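Protein-tyrosine-phosphatase (Shewanella sp., PDB 2Z72) probably hydrolyses phosphotyrosine in proteins as a cold-active phosphatase, with two zinc ions bound in a calcineurin-like phosphoesterase fold. Local coordinates at residues S312-L323 and L327-N338. Numbering follows the deposited sequence. Where two conformers were deposited one is given.
Sequences SGELLLLENNRL and LYDGTRETLQEN
L323 pairs with Q336 and R322 with E337 in an antiparallel beta ladder broken by a classic beta bulge, near the C-terminal end of the chain, in a mixed sheet of this calcineurin-like phosphoesterase. L335 and Q336 together oppose the single residue L323, whose O accepts from L335 N at 2.8 Å and from Q336 N at 3.3 Å. In return L323 N donates to Q336 O. On the L323 face, CD1 of L323 lies 3.8 Å from CB of Q336, the two side chains running alongside each other and both touching H281 of strand 281-284. The amide OE1 of Q336 rests against the same L323 CD1, while NE2 bonds to N341.

R322 and E337 share the other face, where their side chains run abreast. E337 has CG wedged between its backbone N and carbonyl carbon (chi1 53°), which keeps its carboxylate beside the arginine. R322 NE donates to E337 OE2 at 2.8 Å in a salt-bridging hydrogen bond, the oxygen lying at the guanidinium edge, close to its plane, although the carboxylate itself is turned 61° from that plane. A leucine in place of R322 would probably leave the E337 carboxylate without its salt-bridge mate and freer to turn.

At the far end, the loop before strand 315-319 meets the type I turn L327-G330. CA of S312 sits 3.6 Å above the centre of the Y328 ring, a CH-pi contact; with CG anti to the backbone N (chi1 -161°), the ring lies beneath the serine and also touches helix 83-92. E314 runs alongside L327 and is salt-bridged to R325. A water joins the segments here, donating to E314 OE1 at 2.7 Å and accepting from Y328 N at 2.9 Å.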
loop_
_atom_site.group_PDB
_atom_site.type_symbol
_atom_site.label_atom_id
_atom_site.label_comp_id
_atom_site.label_asym_id
_atom_site.label_seq_id
_atom_site.Cartn_x
_atom_site.Cartn_y
_atom_site.Cartn_z
ATOM N N SER A 312 3.648 -10.117 -13.935
ATOM C CA SER A 312 4.656 -10.601 -12.981
ATOM C C SER A 312 4.980 -9.473 -12.009
ATOM O O SER A 312 4.622 -8.333 -12.240
ATOM C CB SER A 312 5.920 -11.044 -13.671
ATOM O OG SER A 312 6.532 -9.956 -14.317
ATOM N N GLY A 313 5.706 -9.817 -10.950
ATOM C CA GLY A 313 6.251 -8.846 -10.041
ATOM C C GLY A 313 7.349 -9.489 -9.239
ATOM O O GLY A 313 7.605 -10.674 -9.322
ATOM N N GLU A 314 8.033 -8.763 -8.397
ATOM C CA GLU A 314 9.148 -9.003 -7.597
ATOM C C GLU A 314 9.024 -8.258 -6.280
ATOM O O GLU A 314 8.257 -7.295 -6.115
ATOM C CB GLU A 314 10.474 -8.571 -8.287
ATOM C CG GLU A 314 10.611 -9.267 -9.646
ATOM C CD GLU A 314 12.016 -9.118 -10.238
ATOM O OE1 GLU A 314 12.262 -9.778 -11.286
ATOM O OE2 GLU A 314 12.817 -8.297 -9.726
ATOM N N LEU A 315 9.836 -8.717 -5.336
ATOM C CA LEU A 315 9.928 -8.064 -4.018
ATOM C C LEU A 315 11.369 -7.892 -3.640
ATOM O O LEU A 315 12.309 -8.447 -4.236
ATOM C CB LEU A 315 9.090 -8.830 -3.008
ATOM C CG LEU A 315 9.354 -10.330 -2.822
ATOM C CD1 LEU A 315 10.609 -10.626 -2.019
ATOM C CD2 LEU A 315 8.136 -10.948 -2.120
ATOM N N LEU A 316 11.567 -7.129 -2.564
ATOM C CA LEU A 316 12.836 -6.907 -1.917
ATOM C C LEU A 316 12.798 -7.543 -0.539
ATOM O O LEU A 316 11.841 -7.327 0.210
ATOM C CB LEU A 316 13.086 -5.394 -1.787
ATOM C CG LEU A 316 14.290 -4.974 -0.942
ATOM C CD1 LEU A 316 15.597 -5.396 -1.635
ATOM C CD2 LEU A 316 14.263 -3.486 -0.705
ATOM N N LEU A 317 13.827 -8.289 -0.217
ATOM C CA LEU A 317 14.011 -8.885 1.085
ATOM C C LEU A 317 15.220 -8.239 1.738
ATOM O O LEU A 317 16.282 -8.172 1.120
ATOM C CB LEU A 317 14.194 -10.374 0.973
ATOM C CG LEU A 317 14.499 -11.185 2.222
ATOM C CD1 LEU A 317 13.423 -11.103 3.254
ATOM C CD2 LEU A 317 14.767 -12.659 1.760
ATOM N N LEU A 318 15.028 -7.786 2.977
ATOM C CA LEU A 318 16.137 -7.200 3.781
ATOM C C LEU A 318 16.307 -8.039 5.007
ATOM O O LEU A 318 15.435 -8.088 5.917
ATOM C CB LEU A 318 15.806 -5.750 4.180
ATOM C CG LEU A 318 15.404 -4.826 3.022
ATOM C CD1 LEU A 318 13.912 -4.764 2.768
ATOM C CD2 LEU A 318 15.877 -3.403 3.257
ATOM N N GLU A 319 17.421 -8.764 5.110
ATOM C CA GLU A 319 17.648 -9.724 6.154
ATOM C C GLU A 319 19.149 -10.013 6.242
ATOM O O GLU A 319 19.771 -10.039 5.167
ATOM C CB GLU A 319 16.906 -11.032 5.813
ATOM C CG GLU A 319 16.866 -12.070 6.870
ATOM C CD GLU A 319 15.975 -13.273 6.573
ATOM O OE1 GLU A 319 15.654 -13.970 7.572
ATOM O OE2 GLU A 319 15.646 -13.481 5.372
ATOM N N ASN A 320 19.655 -10.215 7.425
ATOM C CA ASN A 320 21.068 -10.560 7.594
ATOM C C ASN A 320 22.017 -9.607 6.852
ATOM O O ASN A 320 23.052 -10.032 6.346
ATOM C CB ASN A 320 21.324 -11.972 7.076
ATOM C CG ASN A 320 20.516 -13.046 7.778
ATOM O OD1 ASN A 320 20.438 -12.987 9.013
ATOM N ND2 ASN A 320 19.942 -14.014 7.057
ATOM N N ASN A 321 21.691 -8.335 6.862
ATOM C CA ASN A 321 22.514 -7.298 6.255
ATOM C C ASN A 321 22.750 -7.480 4.776
ATOM O O ASN A 321 23.785 -7.094 4.229
ATOM C CB ASN A 321 23.851 -7.278 6.985
ATOM C CG ASN A 321 23.556 -6.336 8.163
ATOM O OD1 ASN A 321 23.447 -6.657 9.347
ATOM N ND2 ASN A 321 23.414 -5.101 7.653
ATOM N N ARG A 322 21.751 -8.109 4.137
ATOM C CA ARG A 322 21.694 -8.269 2.709
ATOM C C ARG A 322 20.444 -7.550 2.161
ATOM O O ARG A 322 19.429 -7.467 2.879
ATOM C CB ARG A 322 21.635 -9.712 2.254
ATOM C CG ARG A 322 22.881 -10.484 2.665
ATOM C CD ARG A 322 22.880 -11.807 1.863
ATOM N NE ARG A 322 23.977 -12.641 2.220
ATOM C CZ ARG A 322 23.988 -13.463 3.267
ATOM N NH1 ARG A 322 22.940 -13.557 4.097
ATOM N NH2 ARG A 322 25.082 -14.183 3.465
ATOM N N LEU A 323 20.561 -7.169 0.916
ATOM C CA LEU A 323 19.419 -6.745 0.116
ATOM C C LEU A 323 19.246 -7.779 -0.976
ATOM O O LEU A 323 20.188 -7.977 -1.753
ATOM C CB LEU A 323 19.623 -5.363 -0.507
ATOM C CG LEU A 323 19.894 -4.227 0.447
ATOM C CD1 LEU A 323 20.361 -3.000 -0.324
ATOM C CD2 LEU A 323 18.656 -3.972 1.250
ATOM N N LEU A 327 12.491 -12.874 -7.117
ATOM C CA LEU A 327 11.881 -12.922 -8.431
ATOM C C LEU A 327 10.512 -13.630 -8.409
ATOM O O LEU A 327 10.200 -14.440 -7.511
ATOM C CB LEU A 327 12.847 -13.638 -9.411
ATOM C CG LEU A 327 14.087 -12.847 -9.849
ATOM C CD1 LEU A 327 15.202 -12.985 -8.857
ATOM C CD2 LEU A 327 14.550 -13.336 -11.210
ATOM N N TYR A 328 9.753 -13.392 -9.477
ATOM C CA TYR A 328 8.415 -13.951 -9.611
ATOM C C TYR A 328 8.417 -15.453 -9.646
ATOM O O TYR A 328 7.396 -16.072 -9.285
ATOM C CB TYR A 328 7.756 -13.440 -10.891
ATOM C CG TYR A 328 6.262 -13.551 -10.973
ATOM C CD1 TYR A 328 5.667 -14.159 -12.092
ATOM C CD2 TYR A 328 5.419 -13.064 -9.974
ATOM C CE1 TYR A 328 4.301 -14.274 -12.201
ATOM C CE2 TYR A 328 4.042 -13.172 -10.088
ATOM C CZ TYR A 328 3.489 -13.787 -11.198
ATOM O OH TYR A 328 2.126 -13.833 -11.246
ATOM N N ASP A 329 9.495 -16.081 -10.136
ATOM C CA ASP A 329 9.598 -17.533 -10.233
ATOM C C ASP A 329 10.059 -18.184 -8.930
ATOM O O ASP A 329 10.198 -19.414 -8.943
ATOM C CB ASP A 329 10.480 -17.902 -11.412
ATOM C CG ASP A 329 11.938 -17.618 -11.223
ATOM O OD1 ASP A 329 12.666 -18.017 -12.198
ATOM O OD2 ASP A 329 12.333 -17.023 -10.196
ATOM N N GLY A 330 10.266 -17.373 -7.859
ATOM C CA GLY A 330 10.617 -17.957 -6.576
ATOM C C GLY A 330 12.119 -17.983 -6.351
ATOM O O GLY A 330 12.578 -18.308 -5.249
ATOM N N THR A 331 12.900 -17.627 -7.354
ATOM C CA THR A 331 14.360 -17.521 -7.174
ATOM C C THR A 331 14.712 -16.174 -6.570
ATOM O O THR A 331 13.864 -15.255 -6.492
ATOM C CB THR A 331 15.133 -17.697 -8.504
ATOM O OG1 THR A 331 14.822 -16.682 -9.440
ATOM C CG2 THR A 331 14.837 -19.052 -9.149
ATOM N N ARG A 332 15.966 -16.020 -6.144
ATOM C CA ARG A 332 16.498 -14.881 -5.437
ATOM C C ARG A 332 17.820 -14.465 -6.045
ATOM O O ARG A 332 18.594 -15.370 -6.419
ATOM C CB ARG A 332 16.865 -15.236 -3.997
ATOM C CG ARG A 332 15.899 -16.220 -3.419
ATOM C CD ARG A 332 14.650 -15.159 -3.141
ATOM N NE ARG A 332 14.959 -15.206 -1.505
ATOM C CZ ARG A 332 14.574 -16.319 -0.904
ATOM N NH1 ARG A 332 14.754 -16.502 0.414
ATOM N NH2 ARG A 332 13.939 -17.362 -1.502
ATOM N N GLU A 333 18.153 -13.192 -6.040
ATOM C CA GLU A 333 19.439 -12.637 -6.448
ATOM C C GLU A 333 19.850 -11.581 -5.463
ATOM O O GLU A 333 19.088 -10.673 -5.164
ATOM C CB GLU A 333 19.296 -12.027 -7.851
ATOM C CG GLU A 333 19.029 -13.175 -8.812
ATOM C CD GLU A 333 19.226 -12.962 -10.269
ATOM O OE1 GLU A 333 18.484 -13.661 -11.016
ATOM O OE2 GLU A 333 20.120 -12.138 -10.601
ATOM N N THR A 334 21.070 -11.643 -5.002
ATOM C CA THR A 334 21.529 -10.658 -4.026
ATOM C C THR A 334 21.879 -9.348 -4.730
ATOM O O THR A 334 22.659 -9.446 -5.669
ATOM C CB THR A 334 22.725 -11.213 -3.224
ATOM O OG1 THR A 334 22.198 -12.366 -2.527
ATOM C CG2 THR A 334 23.181 -10.267 -2.162
ATOM N N LEU A 335 21.380 -8.233 -4.224
ATOM C CA LEU A 335 21.756 -6.928 -4.742
ATOM C C LEU A 335 22.944 -6.350 -4.022
ATOM O O LEU A 335 23.824 -5.709 -4.590
ATOM C CB LEU A 335 20.615 -5.909 -4.664
ATOM C CG LEU A 335 19.307 -6.317 -5.356
ATOM C CD1 LEU A 335 18.238 -5.283 -5.184
ATOM C CD2 LEU A 335 19.552 -6.568 -6.838
ATOM N N GLN A 336 22.981 -6.555 -2.690
ATOM C CA GLN A 336 24.020 -6.009 -1.824
ATOM C C GLN A 336 24.225 -7.011 -0.699
ATOM O O GLN A 336 23.275 -7.492 -0.089
ATOM C CB GLN A 336 23.690 -4.612 -1.254
ATOM C CG GLN A 336 24.879 -3.860 -0.662
ATOM C CD GLN A 336 24.493 -2.533 -0.072
ATOM O OE1 GLN A 336 23.911 -2.499 1.024
ATOM N NE2 GLN A 336 24.794 -1.412 -0.706
ATOM N N GLU A 337 25.504 -7.260 -0.363
ATOM C CA GLU A 337 25.747 -8.037 0.866
ATOM C C GLU A 337 26.838 -7.388 1.647
ATOM O O GLU A 337 27.881 -6.948 1.131
ATOM C CB GLU A 337 25.981 -9.453 0.558
ATOM C CG GLU A 337 27.015 -9.920 -0.436
ATOM C CD GLU A 337 26.746 -11.450 -0.435
ATOM O OE1 GLU A 337 27.128 -12.146 -1.393
ATOM O OE2 GLU A 337 26.121 -11.904 0.565
ATOM N N ASN A 338 26.539 -7.456 2.945
ATOM C CA ASN A 338 27.104 -6.523 3.944
ATOM C C ASN A 338 27.047 -5.066 3.463
ATOM O O ASN A 338 26.022 -4.401 3.702
ATOM C CB ASN A 338 28.506 -6.994 4.328
ATOM C CG ASN A 338 28.358 -8.336 5.031
ATOM O OD1 ASN A 338 28.910 -9.323 4.539
ATOM N ND2 ASN A 338 27.628 -8.331 6.143
HETATM O O HOH W 1 10.699 -11.900 -11.770
#